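Local coordinates for protein catalase (Corynebacterium glutamicum, PDB 4B7H) that breaks hydrogen peroxide down to water and oxygen at a haem iron, here with nitric oxide and NADPH also bound, at residues A[147-152]-A[177-182]; A[392-397]-A[402-407]. One frame throughout, in Å; residues are numbered along the deposited sequence.

Interaction 1 (147-152 with 177-182) includes part of the haem pocket, whereas interaction 2 (392-397 with 402-407) sits on an outlying loop; their centres are 47 Å apart and their nearest atoms about 30 Å, so within one chain they do not touch. The side chain of Leu149 in interaction 1 is about 6 Å from a bound haem and that of Phe148 about 8 Å from the nitric oxide. The two meet through the tetramer instead: Asp178, on the helix of interaction 1, is hydrogen-bonded to Tyr397 OH of the second subunit, a residue of interaction 2 in that copy. Subunit assembly thus brings one kind of contact against the other.

Interaction 1: residues A[147-152]-A[177-182]; sequences FFLRDG and WDFWTR
Phe148 and Trp180 present two rings that are nearly parallel but strongly offset, and each aromatic also leans on its own segment. CD2 of Phe148 stands over the centre of one face of Phe147, whose CE2 lies at the edge of the Phe148 ring, in its plane; Trp180 puts CE3 over a face of Trp177, offset toward the rim, with Trp177 CD2 in the plane of the Trp180 ring. These edge-on-face placements probably restrict how either ring can turn. Between the segments, the Phe148 ring and the five-membered ring of Trp180 are 15° from parallel, their centroids 5.5 Å apart, displaced until little of one lies over the other. NE1 of Trp180 approaches CD1 of Phe148 obliquely at 3.5 Å, and CE1 of Phe148 lies 4.0 Å from CZ2 of Trp180. The second pair is Leu149 with Phe179, where CD2 of Leu149 meets CZ at the ring edge of Phe179, 4.0 Å away and near its plane. Phe179 reaches there because its CG is anti to the backbone N (chi1 178°), which sends the ring from the helix toward the loop. All four side chains are buried, and the contact is largely apolar, apart from the indole nitrogen beside Phe148. Val190 of helix 187-194 touches both Phe148 and Trp180. The arrangement is aromatic packing of helix 173-182 against the catalase haem-pocket loop, in which Phe147 and Gly152 touch the haem.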
ATOM      1  N   PHE A 147      33.687   5.065  -0.633  1.00  8.68           N
ATOM      2  CA  PHE A 147      32.434   5.576  -1.193  1.00  8.73           C
ATOM      3  C   PHE A 147      32.498   7.095  -1.279  1.00  8.68           C
ATOM      4  O   PHE A 147      33.476   7.701  -0.836  1.00  9.63           O
ATOM      5  CB  PHE A 147      31.242   5.126  -0.350  1.00 10.01           C
ATOM      6  CG  PHE A 147      29.918   5.134  -1.089  1.00 10.07           C
ATOM      7  CD1 PHE A 147      29.698   4.268  -2.149  1.00 11.68           C
ATOM      8  CD2 PHE A 147      28.886   5.973  -0.686  1.00 11.12           C
ATOM      9  CE1 PHE A 147      28.471   4.253  -2.825  1.00 12.51           C
ATOM     10  CE2 PHE A 147      27.659   5.967  -1.353  1.00 12.57           C
ATOM     11  CZ  PHE A 147      27.451   5.097  -2.417  1.00 13.61           C
ATOM     12  N   PHE A 148      31.440   7.693  -1.827  1.00  9.84           N
ATOM     13  CA  PHE A 148      31.436   9.097  -2.225  1.00  9.80           C
ATOM     14  C   PHE A 148      31.288  10.096  -1.081  1.00  9.50           C
ATOM     15  O   PHE A 148      31.557  11.286  -1.274  1.00  9.97           O
ATOM     16  CB  PHE A 148      30.273   9.370  -3.186  1.00 10.10           C
ATOM     17  CG  PHE A 148      30.275   8.525  -4.436  1.00  8.59           C
ATOM     18  CD1 PHE A 148      30.917   8.967  -5.590  1.00  9.59           C
ATOM     19  CD2 PHE A 148      29.582   7.316  -4.476  1.00  8.77           C
ATOM     20  CE1 PHE A 148      30.892   8.201  -6.759  1.00  9.47           C
ATOM     21  CE2 PHE A 148      29.553   6.546  -5.645  1.00  9.05           C
ATOM     22  CZ  PHE A 148      30.205   6.995  -6.781  1.00  9.69           C
ATOM     23  N   LEU A 149      30.810   9.640   0.079  1.00  9.19           N
ATOM     24  CA  LEU A 149      30.385  10.565   1.136  1.00  9.28           C
ATOM     25  C   LEU A 149      30.738  10.031   2.506  1.00  8.87           C
ATOM     26  O   LEU A 149      30.992   8.833   2.656  1.00  9.52           O
ATOM     27  CB  LEU A 149      28.871  10.787   1.087  1.00  8.77           C
ATOM     28  CG  LEU A 149      28.244  11.313  -0.202  1.00 10.09           C
ATOM     29  CD1 LEU A 149      26.736  11.122  -0.145  1.00 10.76           C
ATOM     30  CD2 LEU A 149      28.614  12.782  -0.441  1.00 10.87           C
ATOM     31  N   ARG A 150      30.751  10.918   3.503  1.00  8.27           N
ATOM     32  CA  ARG A 150      31.011  10.512   4.886  1.00  8.24           C
ATOM     33  C   ARG A 150      29.875  10.879   5.838  1.00  8.98           C
ATOM     34  O   ARG A 150      30.018  10.784   7.065  1.00 10.16           O
ATOM     35  CB  ARG A 150      32.355  11.074   5.390  1.00  9.51           C
ATOM     36  CG  ARG A 150      32.441  12.598   5.448  1.00  9.74           C
ATOM     37  CD  ARG A 150      33.834  13.064   5.890  1.00  9.63           C
ATOM     38  NE  ARG A 150      34.855  12.753   4.887  1.00  9.63           N
ATOM     39  CZ  ARG A 150      35.411  13.628   4.048  1.00  9.85           C
ATOM     40  NH1 ARG A 150      35.065  14.915   4.069  1.00 10.45           N
ATOM     41  NH2 ARG A 150      36.331  13.208   3.186  1.00 10.20           N
ATOM     42  N   ASP A 151      28.733  11.272   5.288  1.00  9.10           N
ATOM     43  CA  ASP A 151      27.592  11.568   6.141  1.00  9.32           C
ATOM     44  C   ASP A 151      26.306  11.222   5.410  1.00  8.38           C
ATOM     45  O   ASP A 151      26.089  11.655   4.275  1.00  9.02           O
ATOM     46  CB  ASP A 151      27.621  13.044   6.553  1.00  9.38           C
ATOM     47  CG  ASP A 151      26.814  13.323   7.801  1.00 10.87           C
ATOM     48  OD1 ASP A 151      25.649  12.878   7.849  1.00 11.51           O
ATOM     49  OD2 ASP A 151      27.336  13.992   8.730  1.00 10.53           O
ATOM     50  N   GLY A 152      25.457  10.429   6.062  1.00  8.63           N
ATOM     51  CA  GLY A 152      24.212   9.987   5.464  1.00  8.20           C
ATOM     52  C   GLY A 152      23.259  11.107   5.108  1.00  7.77           C
ATOM     53  O   GLY A 152      22.395  10.936   4.247  1.00  8.71           O
ATOM     54  N   TRP A 177      28.250  16.348 -12.110  1.00  9.23           N
ATOM     55  CA  TRP A 177      29.507  17.029 -11.815  1.00  9.02           C
ATOM     56  C   TRP A 177      29.322  18.246 -10.913  1.00  8.71           C
ATOM     57  O   TRP A 177      30.220  18.580 -10.130  1.00  9.23           O
ATOM     58  CB  TRP A 177      30.231  17.407 -13.108  1.00  9.49           C
ATOM     59  CG  TRP A 177      30.779  16.205 -13.802  1.00  8.91           C
ATOM     60  CD1 TRP A 177      30.260  15.572 -14.900  1.00  8.62           C
ATOM     61  CD2 TRP A 177      31.930  15.454 -13.411  1.00  9.29           C
ATOM     62  NE1 TRP A 177      31.033  14.479 -15.221  1.00  9.78           N
ATOM     63  CE2 TRP A 177      32.065  14.388 -14.321  1.00  9.63           C
ATOM     64  CE3 TRP A 177      32.874  15.589 -12.384  1.00  9.73           C
ATOM     65  CZ2 TRP A 177      33.103  13.458 -14.233  1.00 10.60           C
ATOM     66  CZ3 TRP A 177      33.891  14.660 -12.292  1.00 11.07           C
ATOM     67  CH2 TRP A 177      34.004  13.614 -13.216  1.00 10.97           C
ATOM     68  N   ASP A 178      28.176  18.918 -11.015  1.00  8.71           N
ATOM     69  CA  ASP A 178      27.883  20.020 -10.100  1.00  9.59           C
ATOM     70  C   ASP A 178      27.880  19.481  -8.673  1.00  9.29           C
ATOM     71  O   ASP A 178      28.517  20.055  -7.781  1.00  9.52           O
ATOM     72  CB  ASP A 178      26.536  20.671 -10.433  1.00  9.03           C
ATOM     73  CG  ASP A 178      26.288  21.949  -9.647  1.00  9.68           C
ATOM     74  OD1 ASP A 178      27.240  22.739  -9.473  1.00 11.23           O
ATOM     75  OD2 ASP A 178      25.135  22.160  -9.199  1.00  9.53           O
ATOM     76  N   PHE A 179      27.201  18.354  -8.458  1.00  9.09           N
ATOM     77  CA  PHE A 179      27.179  17.768  -7.123  1.00  8.48           C
ATOM     78  C   PHE A 179      28.571  17.317  -6.692  1.00  9.13           C
ATOM     79  O   PHE A 179      29.029  17.674  -5.603  1.00  9.04           O
ATOM     80  CB  PHE A 179      26.207  16.592  -6.995  1.00  7.98           C
ATOM     81  CG  PHE A 179      26.238  15.964  -5.623  1.00  8.20           C
ATOM     82  CD1 PHE A 179      25.554  16.557  -4.564  1.00  8.35           C
ATOM     83  CD2 PHE A 179      27.004  14.831  -5.370  1.00  9.24           C
ATOM     84  CE1 PHE A 179      25.608  16.022  -3.286  1.00  9.42           C
ATOM     85  CE2 PHE A 179      27.068  14.291  -4.084  1.00 10.32           C
ATOM     86  CZ  PHE A 179      26.361  14.889  -3.044  1.00  9.15           C
ATOM     87  N   TRP A 180      29.243  16.539  -7.537  1.00  9.19           N
ATOM     88  CA  TRP A 180      30.550  15.999  -7.162  1.00  9.54           C
ATOM     89  C   TRP A 180      31.566  17.088  -6.812  1.00  9.35           C
ATOM     90  O   TRP A 180      32.275  16.974  -5.811  1.00 10.11           O
ATOM     91  CB  TRP A 180      31.108  15.103  -8.260  1.00  8.80           C
ATOM     92  CG  TRP A 180      30.603  13.679  -8.256  1.00  8.97           C
ATOM     93  CD1 TRP A 180      30.217  12.928  -7.170  1.00  9.95           C
ATOM     94  CD2 TRP A 180      30.469  12.825  -9.402  1.00  8.95           C
ATOM     95  NE1 TRP A 180      29.844  11.662  -7.584  1.00  9.55           N
ATOM     96  CE2 TRP A 180      29.990  11.576  -8.944  1.00  9.20           C
ATOM     97  CE3 TRP A 180      30.704  12.998 -10.770  1.00 10.43           C
ATOM     98  CZ2 TRP A 180      29.753  10.503  -9.811  1.00  9.49           C
ATOM     99  CZ3 TRP A 180      30.459  11.940 -11.628  1.00 10.80           C
ATOM    100  CH2 TRP A 180      29.988  10.706 -11.147  1.00  9.99           C
ATOM    101  N   THR A 181      31.642  18.139  -7.627  1.00  9.15           N
ATOM    102  CA  THR A 181      32.601  19.212  -7.339  1.00  9.81           C
ATOM    103  C   THR A 181      32.219  20.063  -6.131  1.00  9.83           C
ATOM    104  O   THR A 181      33.087  20.670  -5.501  1.00 11.46           O
ATOM    105  CB  THR A 181      32.844  20.140  -8.550  1.00 10.29           C
ATOM    106  OG1 THR A 181      31.633  20.828  -8.889  1.00 10.12           O
ATOM    107  CG2 THR A 181      33.352  19.352  -9.743  1.00 10.91           C
ATOM    108  N   ARG A 182      30.928  20.132  -5.813  1.00  9.24           N
ATOM    109  CA  ARG A 182      30.496  20.873  -4.635  1.00  9.84           C
ATOM    110  C   ARG A 182      30.541  20.002  -3.379  1.00 10.36           C
ATOM    111  O   ARG A 182      30.420  20.510  -2.264  1.00 10.67           O
ATOM    112  CB  ARG A 182      29.114  21.494  -4.856  1.00 10.74           C
ATOM    113  CG  ARG A 182      29.129  22.599  -5.909  1.00 10.57           C
ATOM    114  CD  ARG A 182      27.753  23.223  -6.161  1.00 10.13           C
ATOM    115  NE  ARG A 182      27.875  24.240  -7.196  1.00  9.69           N
ATOM    116  CZ  ARG A 182      28.282  25.484  -6.968  1.00 10.70           C
ATOM    117  NH1 ARG A 182      28.570  25.875  -5.731  1.00 12.94           N
ATOM    118  NH2 ARG A 182      28.405  26.338  -7.975  1.00 10.94           N
TER

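Interaction 2: residues A[392-397]-A[402-407]; sequences EGEPSY and YDKGAG
Neither segment forms a regular helix or strand: both belong to the long loop between helix 343-359 and strand 423-424. The nearest CA atoms are those of Glu394 and Lys404, 7.3 Å apart, and farther along Tyr397 pairs with Ala406, their CA atoms 9.4 Å apart. Pro395 lies between the segments, touching both Tyr402 and Lys404. Its CB is 3.8 Å from CD2 of Tyr402, obliquely to that ring, and its CG approaches CB of Lys404. The lysine chain runs on past the proline, with CD 3.7 Å from Pro395 O, extended until chi4 (72°) bends NZ aside to Asp390, Asn377 and the carbonyl of Thr378. At the other end, OH of Tyr397 comes to the edge of the Tyr402 ring, 3.8 Å from CE2. Water 2 joins the phenols, 2.8 Å from Tyr397 OH, to which it donates, and equally close to Tyr402 OH, lying in the plane of the Tyr402 ring. Water 1 donates to Glu394 OE1 at 2.7 Å and accepts from Asp403 N. Tyr397 OH is also hydrogen-bonded to Asp178 of the second subunit. The chemistry is largely van der Waals contact plus water bridges, so the pair is held together without direct hydrogen bonds, while Tyr397 ties it to the second subunit and Lys404 to the neighbouring loop residues Asp390, Asn377 and Thr378.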
ATOM      1  N   GLU A 392      -0.401 -20.925  19.432  1.00  9.15           N
ATOM      2  CA  GLU A 392      -1.700 -20.502  19.953  1.00  9.80           C
ATOM      3  C   GLU A 392      -1.650 -20.031  21.401  1.00  9.72           C
ATOM      4  O   GLU A 392      -1.191 -20.752  22.286  1.00 10.45           O
ATOM      5  CB  GLU A 392      -2.703 -21.651  19.838  1.00 10.51           C
ATOM      6  CG  GLU A 392      -4.071 -21.336  20.425  1.00 11.92           C
ATOM      7  CD  GLU A 392      -5.025 -22.504  20.315  1.00 15.13           C
ATOM      8  OE1 GLU A 392      -4.583 -23.605  19.929  1.00 17.41           O
ATOM      9  OE2 GLU A 392      -6.220 -22.326  20.616  1.00 17.40           O
ATOM     10  N   GLY A 393      -2.101 -18.799  21.623  1.00  9.99           N
ATOM     11  CA  GLY A 393      -2.248 -18.270  22.965  1.00 11.26           C
ATOM     12  C   GLY A 393      -0.986 -17.755  23.631  1.00 10.71           C
ATOM     13  O   GLY A 393      -1.034 -17.332  24.787  1.00 10.96           O
ATOM     14  N   GLU A 394       0.142 -17.785  22.925  1.00  9.65           N
ATOM     15  CA  GLU A 394       1.375 -17.228  23.481  1.00 10.17           C
ATOM     16  C   GLU A 394       1.210 -15.729  23.764  1.00  9.61           C
ATOM     17  O   GLU A 394       0.423 -15.045  23.101  1.00  9.27           O
ATOM     18  CB  GLU A 394       2.570 -17.516  22.560  1.00 10.89           C
ATOM     19  CG  GLU A 394       3.019 -18.979  22.614  1.00 15.05           C
ATOM     20  CD  GLU A 394       3.473 -19.380  24.002  1.00 19.76           C
ATOM     21  OE1 GLU A 394       4.573 -18.947  24.412  1.00 23.05           O
ATOM     22  OE2 GLU A 394       2.732 -20.112  24.694  1.00 23.15           O
ATOM     23  N   PRO A 395       1.934 -15.213  24.764  1.00  8.33           N
ATOM     24  CA  PRO A 395       1.710 -13.820  25.166  1.00  8.64           C
ATOM     25  C   PRO A 395       2.225 -12.816  24.137  1.00  9.20           C
ATOM     26  O   PRO A 395       3.164 -13.093  23.384  1.00  9.79           O
ATOM     27  CB  PRO A 395       2.500 -13.708  26.473  1.00  9.13           C
ATOM     28  CG  PRO A 395       3.585 -14.736  26.338  1.00  9.63           C
ATOM     29  CD  PRO A 395       2.910 -15.890  25.639  1.00  9.28           C
ATOM     30  N   SER A 396       1.599 -11.644  24.118  1.00  9.29           N
ATOM     31  CA  SER A 396       1.922 -10.602  23.154  1.00  9.30           C
ATOM     32  C   SER A 396       2.789  -9.497  23.762  1.00  8.88           C
ATOM     33  O   SER A 396       3.147  -8.539  23.085  1.00  9.09           O
ATOM     34  CB  SER A 396       0.623  -9.974  22.666  1.00  8.70           C
ATOM     35  OG  SER A 396      -0.035  -9.383  23.776  1.00  9.82           O
ATOM     36  N   TYR A 397       3.133  -9.627  25.038  1.00  8.50           N
ATOM     37  CA  TYR A 397       3.798  -8.553  25.772  1.00  8.64           C
ATOM     38  C   TYR A 397       4.836  -9.176  26.691  1.00  9.52           C
ATOM     39  O   TYR A 397       4.664 -10.315  27.144  1.00  8.89           O
ATOM     40  CB  TYR A 397       2.756  -7.795  26.622  1.00  8.68           C
ATOM     41  CG  TYR A 397       2.107  -8.706  27.653  1.00  7.75           C
ATOM     42  CD1 TYR A 397       1.090  -9.592  27.292  1.00  9.32           C
ATOM     43  CD2 TYR A 397       2.552  -8.721  28.979  1.00  8.41           C
ATOM     44  CE1 TYR A 397       0.527 -10.460  28.223  1.00  9.23           C
ATOM     45  CE2 TYR A 397       1.982  -9.583  29.928  1.00  8.81           C
ATOM     46  CZ  TYR A 397       0.977 -10.448  29.533  1.00  9.67           C
ATOM     47  OH  TYR A 397       0.412 -11.311  30.441  1.00 10.46           O
ATOM     48  N   TYR A 402       4.494 -16.025  31.757  1.00 10.27           N
ATOM     49  CA  TYR A 402       4.680 -17.257  30.991  1.00  9.69           C
ATOM     50  C   TYR A 402       6.162 -17.499  30.678  1.00 10.58           C
ATOM     51  O   TYR A 402       7.029 -17.016  31.408  1.00 12.69           O
ATOM     52  CB  TYR A 402       3.816 -17.232  29.723  1.00 10.31           C
ATOM     53  CG  TYR A 402       2.390 -16.810  30.004  1.00 11.34           C
ATOM     54  CD1 TYR A 402       1.440 -17.726  30.463  1.00 13.17           C
ATOM     55  CD2 TYR A 402       1.993 -15.487  29.823  1.00 10.86           C
ATOM     56  CE1 TYR A 402       0.132 -17.325  30.732  1.00 13.97           C
ATOM     57  CE2 TYR A 402       0.692 -15.082  30.082  1.00 10.75           C
ATOM     58  CZ  TYR A 402      -0.231 -16.002  30.530  1.00 13.43           C
ATOM     59  OH  TYR A 402      -1.516 -15.585  30.786  1.00 15.40           O
ATOM     60  N   ASP A 403       6.458 -18.234  29.605  1.00 13.09           N
ATOM     61  CA  ASP A 403       7.822 -18.704  29.379  1.00 14.76           C
ATOM     62  C   ASP A 403       8.463 -18.209  28.087  1.00 12.99           C
ATOM     63  O   ASP A 403       9.623 -18.518  27.818  1.00 14.08           O
ATOM     64  CB  ASP A 403       7.862 -20.237  29.392  1.00 21.60           C
ATOM     65  CG  ASP A 403       7.297 -20.823  30.664  1.00 34.92           C
ATOM     66  OD1 ASP A 403       7.624 -20.303  31.753  1.00 36.18           O
ATOM     67  OD2 ASP A 403       6.520 -21.798  30.574  1.00 44.05           O
ATOM     68  N   LYS A 404       7.715 -17.455  27.288  1.00 11.02           N
ATOM     69  CA  LYS A 404       8.210 -17.011  25.983  1.00 11.43           C
ATOM     70  C   LYS A 404       9.536 -16.237  26.079  1.00 11.44           C
ATOM     71  O   LYS A 404      10.430 -16.392  25.236  1.00 12.18           O
ATOM     72  CB  LYS A 404       7.130 -16.209  25.254  1.00  9.88           C
ATOM     73  CG  LYS A 404       7.536 -15.677  23.892  1.00  9.92           C
ATOM     74  CD  LYS A 404       6.323 -15.063  23.193  1.00 10.02           C
ATOM     75  CE  LYS A 404       6.696 -14.256  21.947  1.00 10.88           C
ATOM     76  NZ  LYS A 404       7.134 -15.111  20.802  1.00 11.57           N
ATOM     77  N   GLY A 405       9.662 -15.417  27.115  1.00  9.98           N
ATOM     78  CA  GLY A 405      10.937 -14.799  27.440  1.00 10.00           C
ATOM     79  C   GLY A 405      11.104 -13.336  27.072  1.00  9.91           C
ATOM     80  O   GLY A 405      10.192 -12.691  26.570  1.00 10.58           O
ATOM     81  N   ALA A 406      12.289 -12.806  27.345  1.00  9.54           N
ATOM     82  CA  ALA A 406      12.619 -11.430  27.016  1.00  9.26           C
ATOM     83  C   ALA A 406      14.073 -11.379  26.540  1.00  9.17           C
ATOM     84  O   ALA A 406      14.598 -12.375  26.047  1.00  9.28           O
ATOM     85  CB  ALA A 406      12.379 -10.527  28.209  1.00 10.65           C
ATOM     86  N   GLY A 407      14.734 -10.235  26.656  1.00  8.79           N
ATOM     87  CA  GLY A 407      16.096 -10.131  26.157  1.00  8.98           C
ATOM     88  C   GLY A 407      17.099 -10.847  27.045  1.00  8.93           C
ATOM     89  O   GLY A 407      16.805 -11.122  28.211  1.00  9.72           O
TER
HETATM   90  O   HOH W   1       5.033 -19.100  27.094  1.00 25.41           O
HETATM   91  O   HOH W   2      -1.903 -12.867  30.999  1.00 14.00           O